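Local coordinates for protein threonine--tRNA ligase catalytic subunit (Aeropyrum pernix, PDB 3A32) that probably catalyses ATP-dependent attachment of threonine to tRNA(Thr), without the domain needed to remove serine from mischarged tRNA, at residues F98-G102 with H103-V107; S128-P131 with L132-V136; D295-R298 with E299-I303. All blocks are in the same frame, centred on the assembly; numbering follows the deposited sequence.

Interaction 1. Residues F98-G102 with H103-V107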
ATOM      1  N   PHE A  98       8.398 -24.181  -4.668  1.00 13.55           N
ATOM      2  CA  PHE A  98       7.246 -25.053  -4.505  1.00 13.89           C
ATOM      3  C   PHE A  98       6.725 -25.465  -5.886  1.00 14.76           C
ATOM      4  O   PHE A  98       7.097 -24.901  -6.928  1.00 14.26           O
ATOM      5  CB  PHE A  98       6.157 -24.404  -3.600  1.00 13.10           C
ATOM      6  CG  PHE A  98       5.597 -23.100  -4.140  1.00 11.40           C
ATOM      7  CD1 PHE A  98       4.443 -23.092  -4.948  1.00 12.57           C
ATOM      8  CD2 PHE A  98       6.211 -21.879  -3.838  1.00 10.97           C
ATOM      9  CE1 PHE A  98       3.889 -21.878  -5.483  1.00  9.32           C
ATOM     10  CE2 PHE A  98       5.686 -20.636  -4.367  1.00  8.28           C
ATOM     11  CZ  PHE A  98       4.532 -20.644  -5.182  1.00 11.48           C
ATOM     12  N   ASP A  99       5.879 -26.477  -5.869  1.00 16.17           N
ATOM     13  CA  ASP A  99       5.356 -27.099  -7.048  1.00 18.47           C
ATOM     14  C   ASP A  99       3.897 -26.689  -7.301  1.00 18.84           C
ATOM     15  O   ASP A  99       3.134 -26.613  -6.348  1.00 18.08           O
ATOM     16  CB  ASP A  99       5.365 -28.607  -6.785  1.00 20.02           C
ATOM     17  CG  ASP A  99       5.147 -29.394  -8.036  1.00 23.30           C
ATOM     18  OD1 ASP A  99       6.149 -29.438  -8.810  1.00 27.20           O
ATOM     19  OD2 ASP A  99       4.001 -29.917  -8.240  1.00 22.45           O
ATOM     20  N   ILE A 100       3.550 -26.416  -8.570  1.00 18.91           N
ATOM     21  CA  ILE A 100       2.170 -26.405  -9.117  1.00 20.59           C
ATOM     22  C   ILE A 100       2.460 -27.095 -10.475  1.00 21.62           C
ATOM     23  O   ILE A 100       2.836 -26.459 -11.447  1.00 23.04           O
ATOM     24  CB  ILE A 100       1.654 -24.936  -9.395  1.00 19.92           C
ATOM     25  CG1 ILE A 100       2.004 -23.936  -8.263  1.00 20.36           C
ATOM     26  CG2 ILE A 100       0.184 -24.955  -9.700  1.00 21.72           C
ATOM     27  CD1 ILE A 100       1.614 -22.471  -8.534  1.00 19.26           C
ATOM     28  N   GLU A 101       2.308 -28.380 -10.649  1.00 23.25           N
ATOM     29  CA  GLU A 101       1.155 -29.179 -10.908  1.00 24.10           C
ATOM     30  C   GLU A 101       2.223 -29.852 -11.767  1.00 23.32           C
ATOM     31  O   GLU A 101       2.148 -29.830 -12.977  1.00 22.94           O
ATOM     32  CB  GLU A 101       0.215 -28.461 -11.896  1.00 24.29           C
ATOM     33  CG  GLU A 101      -1.251 -28.764 -11.717  1.00 26.12           C
ATOM     34  CD  GLU A 101      -2.164 -27.833 -12.522  1.00 26.05           C
ATOM     35  OE1 GLU A 101      -1.986 -27.663 -13.745  1.00 23.70           O
ATOM     36  OE2 GLU A 101      -3.098 -27.279 -11.900  1.00 31.31           O
ATOM     37  N   GLY A 102       3.329 -30.240 -11.132  1.00 23.36           N
ATOM     38  CA  GLY A 102       4.568 -30.578 -11.855  1.00 22.79           C
ATOM     39  C   GLY A 102       5.536 -29.432 -12.168  1.00 22.75           C
ATOM     40  O   GLY A 102       6.701 -29.686 -12.534  1.00 23.07           O
ATOM     41  N   HIS A 103       5.073 -28.182 -12.042  1.00 21.23           N
ATOM     42  CA  HIS A 103       5.876 -27.012 -12.448  1.00 20.49           C
ATOM     43  C   HIS A 103       6.416 -26.225 -11.250  1.00 18.31           C
ATOM     44  O   HIS A 103       5.694 -25.877 -10.342  1.00 18.76           O
ATOM     45  CB  HIS A 103       5.085 -26.058 -13.369  1.00 20.33           C
ATOM     46  CG  HIS A 103       4.668 -26.665 -14.673  1.00 23.09           C
ATOM     47  ND1 HIS A 103       5.194 -26.260 -15.878  1.00 25.57           N
ATOM     48  CD2 HIS A 103       3.746 -27.611 -14.968  1.00 24.84           C
ATOM     49  CE1 HIS A 103       4.624 -26.937 -16.858  1.00 26.86           C
ATOM     50  NE2 HIS A 103       3.755 -27.776 -16.330  1.00 25.55           N
ATOM     51  N   GLU A 104       7.695 -25.912 -11.304  1.00 17.57           N
ATOM     52  CA  GLU A 104       8.411 -25.262 -10.214  1.00 15.73           C
ATOM     53  C   GLU A 104       8.164 -23.732 -10.159  1.00 14.38           C
ATOM     54  O   GLU A 104       8.311 -23.022 -11.183  1.00 13.96           O
ATOM     55  CB  GLU A 104       9.893 -25.496 -10.413  1.00 15.64           C
ATOM     56  CG  GLU A 104      10.684 -25.059  -9.173  1.00 16.11           C
ATOM     57  CD  GLU A 104      12.136 -25.290  -9.366  1.00 17.52           C
ATOM     58  OE1 GLU A 104      12.674 -24.793 -10.369  1.00 18.34           O
ATOM     59  OE2 GLU A 104      12.728 -25.992  -8.541  1.00 19.88           O
ATOM     60  N   PHE A 105       7.806 -23.256  -8.967  1.00 12.63           N
ATOM     61  CA  PHE A 105       7.515 -21.845  -8.687  1.00 11.19           C
ATOM     62  C   PHE A 105       8.347 -21.458  -7.510  1.00 11.15           C
ATOM     63  O   PHE A 105       8.791 -22.333  -6.764  1.00 11.87           O
ATOM     64  CB  PHE A 105       6.047 -21.657  -8.317  1.00 10.93           C
ATOM     65  CG  PHE A 105       5.136 -21.435  -9.514  1.00  8.64           C
ATOM     66  CD1 PHE A 105       4.621 -20.181  -9.772  1.00  5.69           C
ATOM     67  CD2 PHE A 105       4.845 -22.499 -10.409  1.00  9.23           C
ATOM     68  CE1 PHE A 105       3.749 -19.950 -10.889  1.00  9.10           C
ATOM     69  CE2 PHE A 105       4.017 -22.299 -11.532  1.00  9.45           C
ATOM     70  CZ  PHE A 105       3.439 -21.023 -11.761  1.00 10.46           C
ATOM     71  N   ALA A 106       8.538 -20.157  -7.340  1.00 10.02           N
ATOM     72  CA  ALA A 106       9.268 -19.594  -6.243  1.00  9.01           C
ATOM     73  C   ALA A 106       8.475 -18.419  -5.669  1.00  9.32           C
ATOM     74  O   ALA A 106       7.781 -17.706  -6.401  1.00  8.33           O
ATOM     75  CB  ALA A 106      10.626 -19.079  -6.736  1.00  8.96           C
ATOM     76  N   VAL A 107       8.617 -18.211  -4.360  1.00  8.06           N
ATOM     77  CA  VAL A 107       8.268 -16.966  -3.742  1.00  6.67           C
ATOM     78  C   VAL A 107       9.380 -16.004  -4.168  1.00  8.22           C
ATOM     79  O   VAL A 107      10.595 -16.318  -4.059  1.00  9.34           O
ATOM     80  CB  VAL A 107       8.169 -17.129  -2.196  1.00  6.46           C
ATOM     81  CG1 VAL A 107       7.676 -15.860  -1.539  1.00  4.50           C
ATOM     82  CG2 VAL A 107       7.202 -18.314  -1.864  1.00  3.18           C
TER
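Phe98 O accepts the backbone N-H of Phe105, with 2.7 Å between Phe105 N and Phe98 O, and the CA hydrogen of Glu104 also points at this oxygen. In return, Phe98 N donates to Phe105 O at 2.8 Å, so the two phenylalanines form an antiparallel hydrogen-bonded pair. Nearer the turn, Ile100 N meets His103 O in an almost straight bond of 2.8 Å. On the sheet face that carries Phe98, Ile100 and Phe105, the two phenylalanines pack without stacking their rings. CG of Phe98 stands between the backbone N and the carbonyl carbon (chi1 61°), which turns the ring back toward the opposing strand. There Phe105 CB lies over one face, 3.6 Å from Phe98 CE1, a CH-pi contact displaced toward the ring's rim. Val107 CG2 comes in at the edge of the same ring, 3.7 Å from Phe98 CE2. Ile100 covers one face of the Phe105 ring in turn, its CD1 over the centre, 3.6 Å from the centroid, a second CH-pi contact. This is a tight beta hairpin, and its second strand is the middle one of a small three-stranded antiparallel sheet, with strand 76-78 along its other edge. Ile76 of that strand touches both phenylalanines, while Tyr96 and Leu97 of the second subunit pack on Phe98, placing this apolar face at the dimer interface. At the turn, Asp99 OD2 receives Gly102 N at 3.0 Å on its syn side, an Asx motif; Glu101 N adds a weak bond to the same oxygen. The Glu101 carboxylate reaches Tyr145 and Ser148 of the second subunit. On the sheet face shared with Asp99, Glu104 binds Thr79 through OE1 and forms a salt bridge to Arg92 through OE2.

Interaction 2. Residues S128-P131 with L132-V136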
ATOM      1  N   SER A 128       9.666   2.937 -29.329  1.00 16.07           N
ATOM      2  CA  SER A 128      10.459   4.116 -28.937  1.00 16.57           C
ATOM      3  C   SER A 128       9.667   5.325 -28.441  1.00 15.97           C
ATOM      4  O   SER A 128      10.281   6.313 -28.009  1.00 16.69           O
ATOM      5  CB  SER A 128      11.395   4.562 -30.080  1.00 16.58           C
ATOM      6  OG  SER A 128      10.619   4.909 -31.209  1.00 16.58           O
ATOM      7  N   LYS A 129       8.330   5.290 -28.492  1.00 15.72           N
ATOM      8  CA  LYS A 129       7.549   6.334 -27.762  1.00 15.15           C
ATOM      9  C   LYS A 129       7.782   6.298 -26.253  1.00 14.21           C
ATOM     10  O   LYS A 129       7.611   7.321 -25.564  1.00 12.50           O
ATOM     11  CB  LYS A 129       6.055   6.214 -28.018  1.00 16.38           C
ATOM     12  CG  LYS A 129       5.614   6.509 -29.434  1.00 18.66           C
ATOM     13  CD  LYS A 129       4.153   6.858 -29.398  1.00 21.37           C
ATOM     14  CE  LYS A 129       3.301   5.632 -29.254  1.00 23.68           C
ATOM     15  NZ  LYS A 129       1.879   6.115 -29.268  1.00 28.70           N
ATOM     16  N   LEU A 130       8.171   5.117 -25.742  1.00 14.18           N
ATOM     17  CA  LEU A 130       8.526   4.972 -24.316  1.00 14.06           C
ATOM     18  C   LEU A 130       9.773   5.819 -24.077  1.00 14.54           C
ATOM     19  O   LEU A 130      10.791   5.598 -24.742  1.00 15.30           O
ATOM     20  CB  LEU A 130       8.830   3.521 -23.941  1.00 13.61           C
ATOM     21  CG  LEU A 130       8.941   3.176 -22.438  1.00 13.73           C
ATOM     22  CD1 LEU A 130       7.601   3.332 -21.679  1.00 13.70           C
ATOM     23  CD2 LEU A 130       9.476   1.781 -22.263  1.00 12.40           C
ATOM     24  N   PRO A 131       9.695   6.803 -23.162  1.00 13.90           N
ATOM     25  CA  PRO A 131      10.869   7.631 -22.922  1.00 13.97           C
ATOM     26  C   PRO A 131      11.987   6.924 -22.118  1.00 13.92           C
ATOM     27  O   PRO A 131      11.733   6.021 -21.307  1.00 14.19           O
ATOM     28  CB  PRO A 131      10.307   8.834 -22.141  1.00 13.61           C
ATOM     29  CG  PRO A 131       8.842   8.614 -22.003  1.00 12.27           C
ATOM     30  CD  PRO A 131       8.567   7.187 -22.293  1.00 13.71           C
ATOM     31  N   LEU A 132      13.221   7.319 -22.386  1.00 13.72           N
ATOM     32  CA  LEU A 132      14.349   6.926 -21.565  1.00 13.22           C
ATOM     33  C   LEU A 132      14.940   8.207 -20.971  1.00 13.52           C
ATOM     34  O   LEU A 132      14.947   9.245 -21.628  1.00 14.48           O
ATOM     35  CB  LEU A 132      15.395   6.196 -22.414  1.00 12.40           C
ATOM     36  CG  LEU A 132      14.974   4.915 -23.125  1.00 11.09           C
ATOM     37  CD1 LEU A 132      16.117   4.317 -23.962  1.00  5.32           C
ATOM     38  CD2 LEU A 132      14.372   3.835 -22.117  1.00 10.45           C
ATOM     39  N   PRO A 133      15.475   8.142 -19.745  1.00 13.40           N
ATOM     40  CA  PRO A 133      15.537   6.919 -18.912  1.00 13.02           C
ATOM     41  C   PRO A 133      14.139   6.370 -18.494  1.00 12.73           C
ATOM     42  O   PRO A 133      13.163   7.132 -18.319  1.00 12.53           O
ATOM     43  CB  PRO A 133      16.382   7.333 -17.685  1.00 12.80           C
ATOM     44  CG  PRO A 133      16.547   8.824 -17.765  1.00 12.36           C
ATOM     45  CD  PRO A 133      16.134   9.313 -19.128  1.00 13.07           C
ATOM     46  N   PHE A 134      14.062   5.053 -18.360  1.00 11.50           N
ATOM     47  CA  PHE A 134      12.845   4.389 -17.898  1.00 10.94           C
ATOM     48  C   PHE A 134      13.100   4.031 -16.449  1.00 11.05           C
ATOM     49  O   PHE A 134      14.070   3.320 -16.137  1.00 11.50           O
ATOM     50  CB  PHE A 134      12.598   3.162 -18.748  1.00  9.94           C
ATOM     51  CG  PHE A 134      11.529   2.257 -18.241  1.00 10.77           C
ATOM     52  CD1 PHE A 134      10.225   2.413 -18.654  1.00  7.07           C
ATOM     53  CD2 PHE A 134      11.849   1.186 -17.400  1.00  9.24           C
ATOM     54  CE1 PHE A 134       9.219   1.547 -18.189  1.00  7.75           C
ATOM     55  CE2 PHE A 134      10.865   0.321 -16.941  1.00  9.38           C
ATOM     56  CZ  PHE A 134       9.556   0.484 -17.341  1.00  8.52           C
ATOM     57  N   LYS A 135      12.244   4.556 -15.563  1.00  9.89           N
ATOM     58  CA  LYS A 135      12.415   4.414 -14.126  1.00  7.92           C
ATOM     59  C   LYS A 135      11.166   3.843 -13.572  1.00  7.23           C
ATOM     60  O   LYS A 135      10.082   4.386 -13.813  1.00  7.32           O
ATOM     61  CB  LYS A 135      12.708   5.776 -13.473  1.00  7.66           C
ATOM     62  CG  LYS A 135      13.807   6.574 -14.210  1.00  7.16           C
ATOM     63  CD  LYS A 135      14.307   7.805 -13.467  1.00  8.68           C
ATOM     64  CE  LYS A 135      13.198   8.517 -12.668  1.00 13.62           C
ATOM     65  NZ  LYS A 135      13.564   9.956 -12.369  1.00 15.36           N
ATOM     66  N   VAL A 136      11.314   2.729 -12.840  1.00  7.02           N
ATOM     67  CA  VAL A 136      10.190   1.988 -12.260  1.00  6.43           C
ATOM     68  C   VAL A 136      10.461   1.755 -10.734  1.00  6.62           C
ATOM     69  O   VAL A 136      11.534   1.234 -10.375  1.00  6.59           O
ATOM     70  CB  VAL A 136       9.941   0.675 -13.058  1.00  6.49           C
ATOM     71  CG1 VAL A 136      11.192  -0.270 -13.074  1.00  6.15           C
ATOM     72  CG2 VAL A 136       8.758  -0.050 -12.574  1.00  5.98           C
TER
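Between Leu130 and Phe134 the backbone runs extended through Pro131 and Leu132 and then turns at a cis peptide before Pro133, so that two side chains four residues apart come together at the start of a strand. Both leave the backbone alike, with CG anti to the backbone N (chi1 -168° in Leu130 and 170° in Phe134), and they cross at an oblique angle. The touching is done by the CD2 methyl of Leu130, which lies 3.7 Å from Phe134 CD1 and approaches CE1 of the same ring at 4.1 Å. Leu130 CG and CD1 stand a little farther back, each 4.1 Å from Phe134 CD1. Between them, Leu132 turns its CD2 methyl toward the preceding carbonyl, 3.5 Å from Pro131 O. With an alanine at Leu130 the branched end is gone, which would probably open a gap beside CD1 of Phe134 and take packing from Phe119 and Val123. The Phe134 ring meets Phe119 edge-to-face, and its side chain is about 6 Å from that of the zinc ligand His166. Phe469 of the second subunit packs on Leu130 and Pro131, and Leu46 of that subunit packs on Phe134. The segment thus joins helix 112-126, on which Leu130 rests, to strand 134-143, which pairs antiparallel with strand 159-170 in the central sheet, an arrangement consistent with motif 2 of class II synthetases; Val136 bonds to His166 there through the backbone.

Interaction 3. Residues D295-R298 with E299-I303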
ATOM      1  N   ASP A 295      20.227  -5.492 -27.087  1.00 14.16           N
ATOM      2  CA  ASP A 295      19.580  -5.725 -28.380  1.00 15.55           C
ATOM      3  C   ASP A 295      18.322  -4.889 -28.547  1.00 15.79           C
ATOM      4  O   ASP A 295      18.227  -4.102 -29.496  1.00 16.41           O
ATOM      5  CB  ASP A 295      19.297  -7.221 -28.585  1.00 15.28           C
ATOM      6  CG  ASP A 295      20.586  -8.026 -28.791  1.00 19.53           C
ATOM      7  OD1 ASP A 295      21.591  -7.428 -29.244  1.00 20.27           O
ATOM      8  OD2 ASP A 295      20.610  -9.240 -28.480  1.00 23.78           O
ATOM      9  N   VAL A 296      17.395  -5.021 -27.597  1.00 15.29           N
ATOM     10  CA  VAL A 296      16.131  -4.302 -27.621  1.00 15.64           C
ATOM     11  C   VAL A 296      16.305  -2.776 -27.670  1.00 15.56           C
ATOM     12  O   VAL A 296      15.659  -2.093 -28.462  1.00 17.09           O
ATOM     13  CB  VAL A 296      15.202  -4.778 -26.438  1.00 16.12           C
ATOM     14  CG1 VAL A 296      14.155  -3.739 -26.131  1.00 16.28           C
ATOM     15  CG2 VAL A 296      14.565  -6.105 -26.792  1.00 15.63           C
ATOM     16  N   VAL A 297      17.200  -2.235 -26.863  1.00 15.60           N
ATOM     17  CA  VAL A 297      17.467  -0.780 -26.864  1.00 15.51           C
ATOM     18  C   VAL A 297      18.152  -0.299 -28.146  1.00 16.84           C
ATOM     19  O   VAL A 297      17.931   0.826 -28.613  1.00 16.31           O
ATOM     20  CB  VAL A 297      18.277  -0.370 -25.592  1.00 14.83           C
ATOM     21  CG1 VAL A 297      18.726   1.077 -25.631  1.00 10.51           C
ATOM     22  CG2 VAL A 297      17.435  -0.637 -24.355  1.00 14.63           C
ATOM     23  N   ARG A 298      19.013  -1.147 -28.696  1.00 19.19           N
ATOM     24  CA  ARG A 298      19.760  -0.806 -29.904  1.00 21.59           C
ATOM     25  C   ARG A 298      18.779  -0.775 -31.066  1.00 21.37           C
ATOM     26  O   ARG A 298      18.699   0.230 -31.779  1.00 23.02           O
ATOM     27  CB  ARG A 298      20.927  -1.794 -30.157  1.00 20.93           C
ATOM     28  CG  ARG A 298      21.836  -1.382 -31.313  1.00 24.14           C
ATOM     29  CD  ARG A 298      22.725  -2.530 -31.858  1.00 26.20           C
ATOM     30  NE  ARG A 298      22.018  -3.800 -32.079  1.00 32.44           N
ATOM     31  CZ  ARG A 298      22.135  -4.885 -31.305  1.00 34.62           C
ATOM     32  NH1 ARG A 298      22.940  -4.882 -30.216  1.00 31.89           N
ATOM     33  NH2 ARG A 298      21.434  -5.982 -31.625  1.00 34.69           N
ATOM     34  N   GLU A 299      18.026  -1.861 -31.239  1.00 21.64           N
ATOM     35  CA  GLU A 299      17.033  -1.963 -32.304  1.00 22.34           C
ATOM     36  C   GLU A 299      15.902  -0.939 -32.246  1.00 21.51           C
ATOM     37  O   GLU A 299      15.663  -0.258 -33.229  1.00 22.36           O
ATOM     38  CB  GLU A 299      16.480  -3.376 -32.386  1.00 22.52           C
ATOM     39  CG  GLU A 299      17.552  -4.373 -32.812  1.00 28.10           C
ATOM     40  CD  GLU A 299      17.233  -5.822 -32.450  1.00 34.76           C
ATOM     41  OE1 GLU A 299      16.100  -6.116 -31.980  1.00 40.28           O
ATOM     42  OE2 GLU A 299      18.132  -6.678 -32.627  1.00 38.26           O
ATOM     43  N   GLU A 300      15.249  -0.797 -31.096  1.00 20.75           N
ATOM     44  CA  GLU A 300      14.096   0.099 -30.941  1.00 19.03           C
ATOM     45  C   GLU A 300      14.451   1.558 -30.697  1.00 18.17           C
ATOM     46  O   GLU A 300      13.733   2.446 -31.145  1.00 17.23           O
ATOM     47  CB  GLU A 300      13.182  -0.377 -29.810  1.00 19.41           C
ATOM     48  CG  GLU A 300      12.631  -1.799 -29.953  1.00 20.30           C
ATOM     49  CD  GLU A 300      11.753  -1.992 -31.195  1.00 25.06           C
ATOM     50  OE1 GLU A 300      11.160  -1.013 -31.703  1.00 27.07           O
ATOM     51  OE2 GLU A 300      11.658  -3.139 -31.675  1.00 28.39           O
ATOM     52  N   PHE A 301      15.537   1.832 -29.976  1.00 17.72           N
ATOM     53  CA  PHE A 301      15.868   3.227 -29.669  1.00 17.24           C
ATOM     54  C   PHE A 301      17.103   3.751 -30.403  1.00 17.65           C
ATOM     55  O   PHE A 301      17.382   4.954 -30.362  1.00 17.64           O
ATOM     56  CB  PHE A 301      16.007   3.468 -28.154  1.00 16.97           C
ATOM     57  CG  PHE A 301      14.814   3.070 -27.360  1.00 15.14           C
ATOM     58  CD1 PHE A 301      13.938   4.028 -26.895  1.00 16.02           C
ATOM     59  CD2 PHE A 301      14.582   1.735 -27.039  1.00 15.52           C
ATOM     60  CE1 PHE A 301      12.799   3.659 -26.142  1.00 14.91           C
ATOM     61  CE2 PHE A 301      13.460   1.351 -26.271  1.00 15.18           C
ATOM     62  CZ  PHE A 301      12.573   2.309 -25.832  1.00 14.98           C
ATOM     63  N   GLY A 302      17.846   2.862 -31.054  1.00 17.93           N
ATOM     64  CA  GLY A 302      19.120   3.260 -31.689  1.00 19.09           C
ATOM     65  C   GLY A 302      20.176   3.803 -30.711  1.00 19.26           C
ATOM     66  O   GLY A 302      20.967   4.701 -31.058  1.00 18.32           O
ATOM     67  N   ILE A 303      20.143   3.272 -29.479  1.00 19.32           N
ATOM     68  CA  ILE A 303      21.118   3.583 -28.439  1.00 18.82           C
ATOM     69  C   ILE A 303      22.050   2.382 -28.215  1.00 18.71           C
ATOM     70  O   ILE A 303      21.600   1.277 -27.964  1.00 18.30           O
ATOM     71  CB  ILE A 303      20.394   4.056 -27.143  1.00 19.20           C
ATOM     72  CG1 ILE A 303      19.782   5.441 -27.385  1.00 19.75           C
ATOM     73  CG2 ILE A 303      21.331   4.102 -25.941  1.00 17.37           C
ATOM     74  CD1 ILE A 303      18.684   5.759 -26.473  1.00 21.77           C
TER
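Arg298 and Glu299, together with Asp295 one turn earlier, make a salt-bridge network on the C-terminal turns of helix 293-301. From its CB, which lies 3.8 Å from Ile303 O, the Arg298 chain runs outward, CG standing anti to the backbone N (chi1 -173°). It then bends at chi3 (46°), turning the guanidinium back along the helix toward Asp295. There NH2 donates to Asp295 OD1 at 2.8 Å, approaching from above the carboxylate plane, and NH1 adds a weak bond to the same oxygen. NH2 also forms a longer salt bridge to Glu299 OE2 at 3.5 Å, with the guanidinium and carboxylate planes 72° apart. One arginine is thereby shared by two acids, which would probably ease the repulsion between Asp295 OD1 and Glu299 OE2. In the backbone, Glu299 N bonds to Asp295 O in the regular helical way. The helix ends where Gly302 takes a positive phi. Phe301 and Ile303 both touch Leu132, and Val123 of helix 112-126 lies against Val296. Past the helix end the chain swings back, and Ile303 CB comes to lie 3.7 Å from Val297 CG1.

In the fold
From the N terminus the three contacts come in series, none nested in or crossing another, and all within the class II core range. Interaction 1 closes the turn of hairpin 96-107 in the small antiparallel sheet. After helix 112-126, interaction 2 leads the chain into strand 134-143 of the central sheet. Much later, interaction 3 finishes helix 293-301 just before strand 306-316. The last two meet in space, their centres about 12 Å apart: Phe301 lies against Ser128 and Leu130, joining the helix end to the loop. Interaction 1 stands apart, its centre about 33 Å from that of interaction 2, though both touch the second subunit.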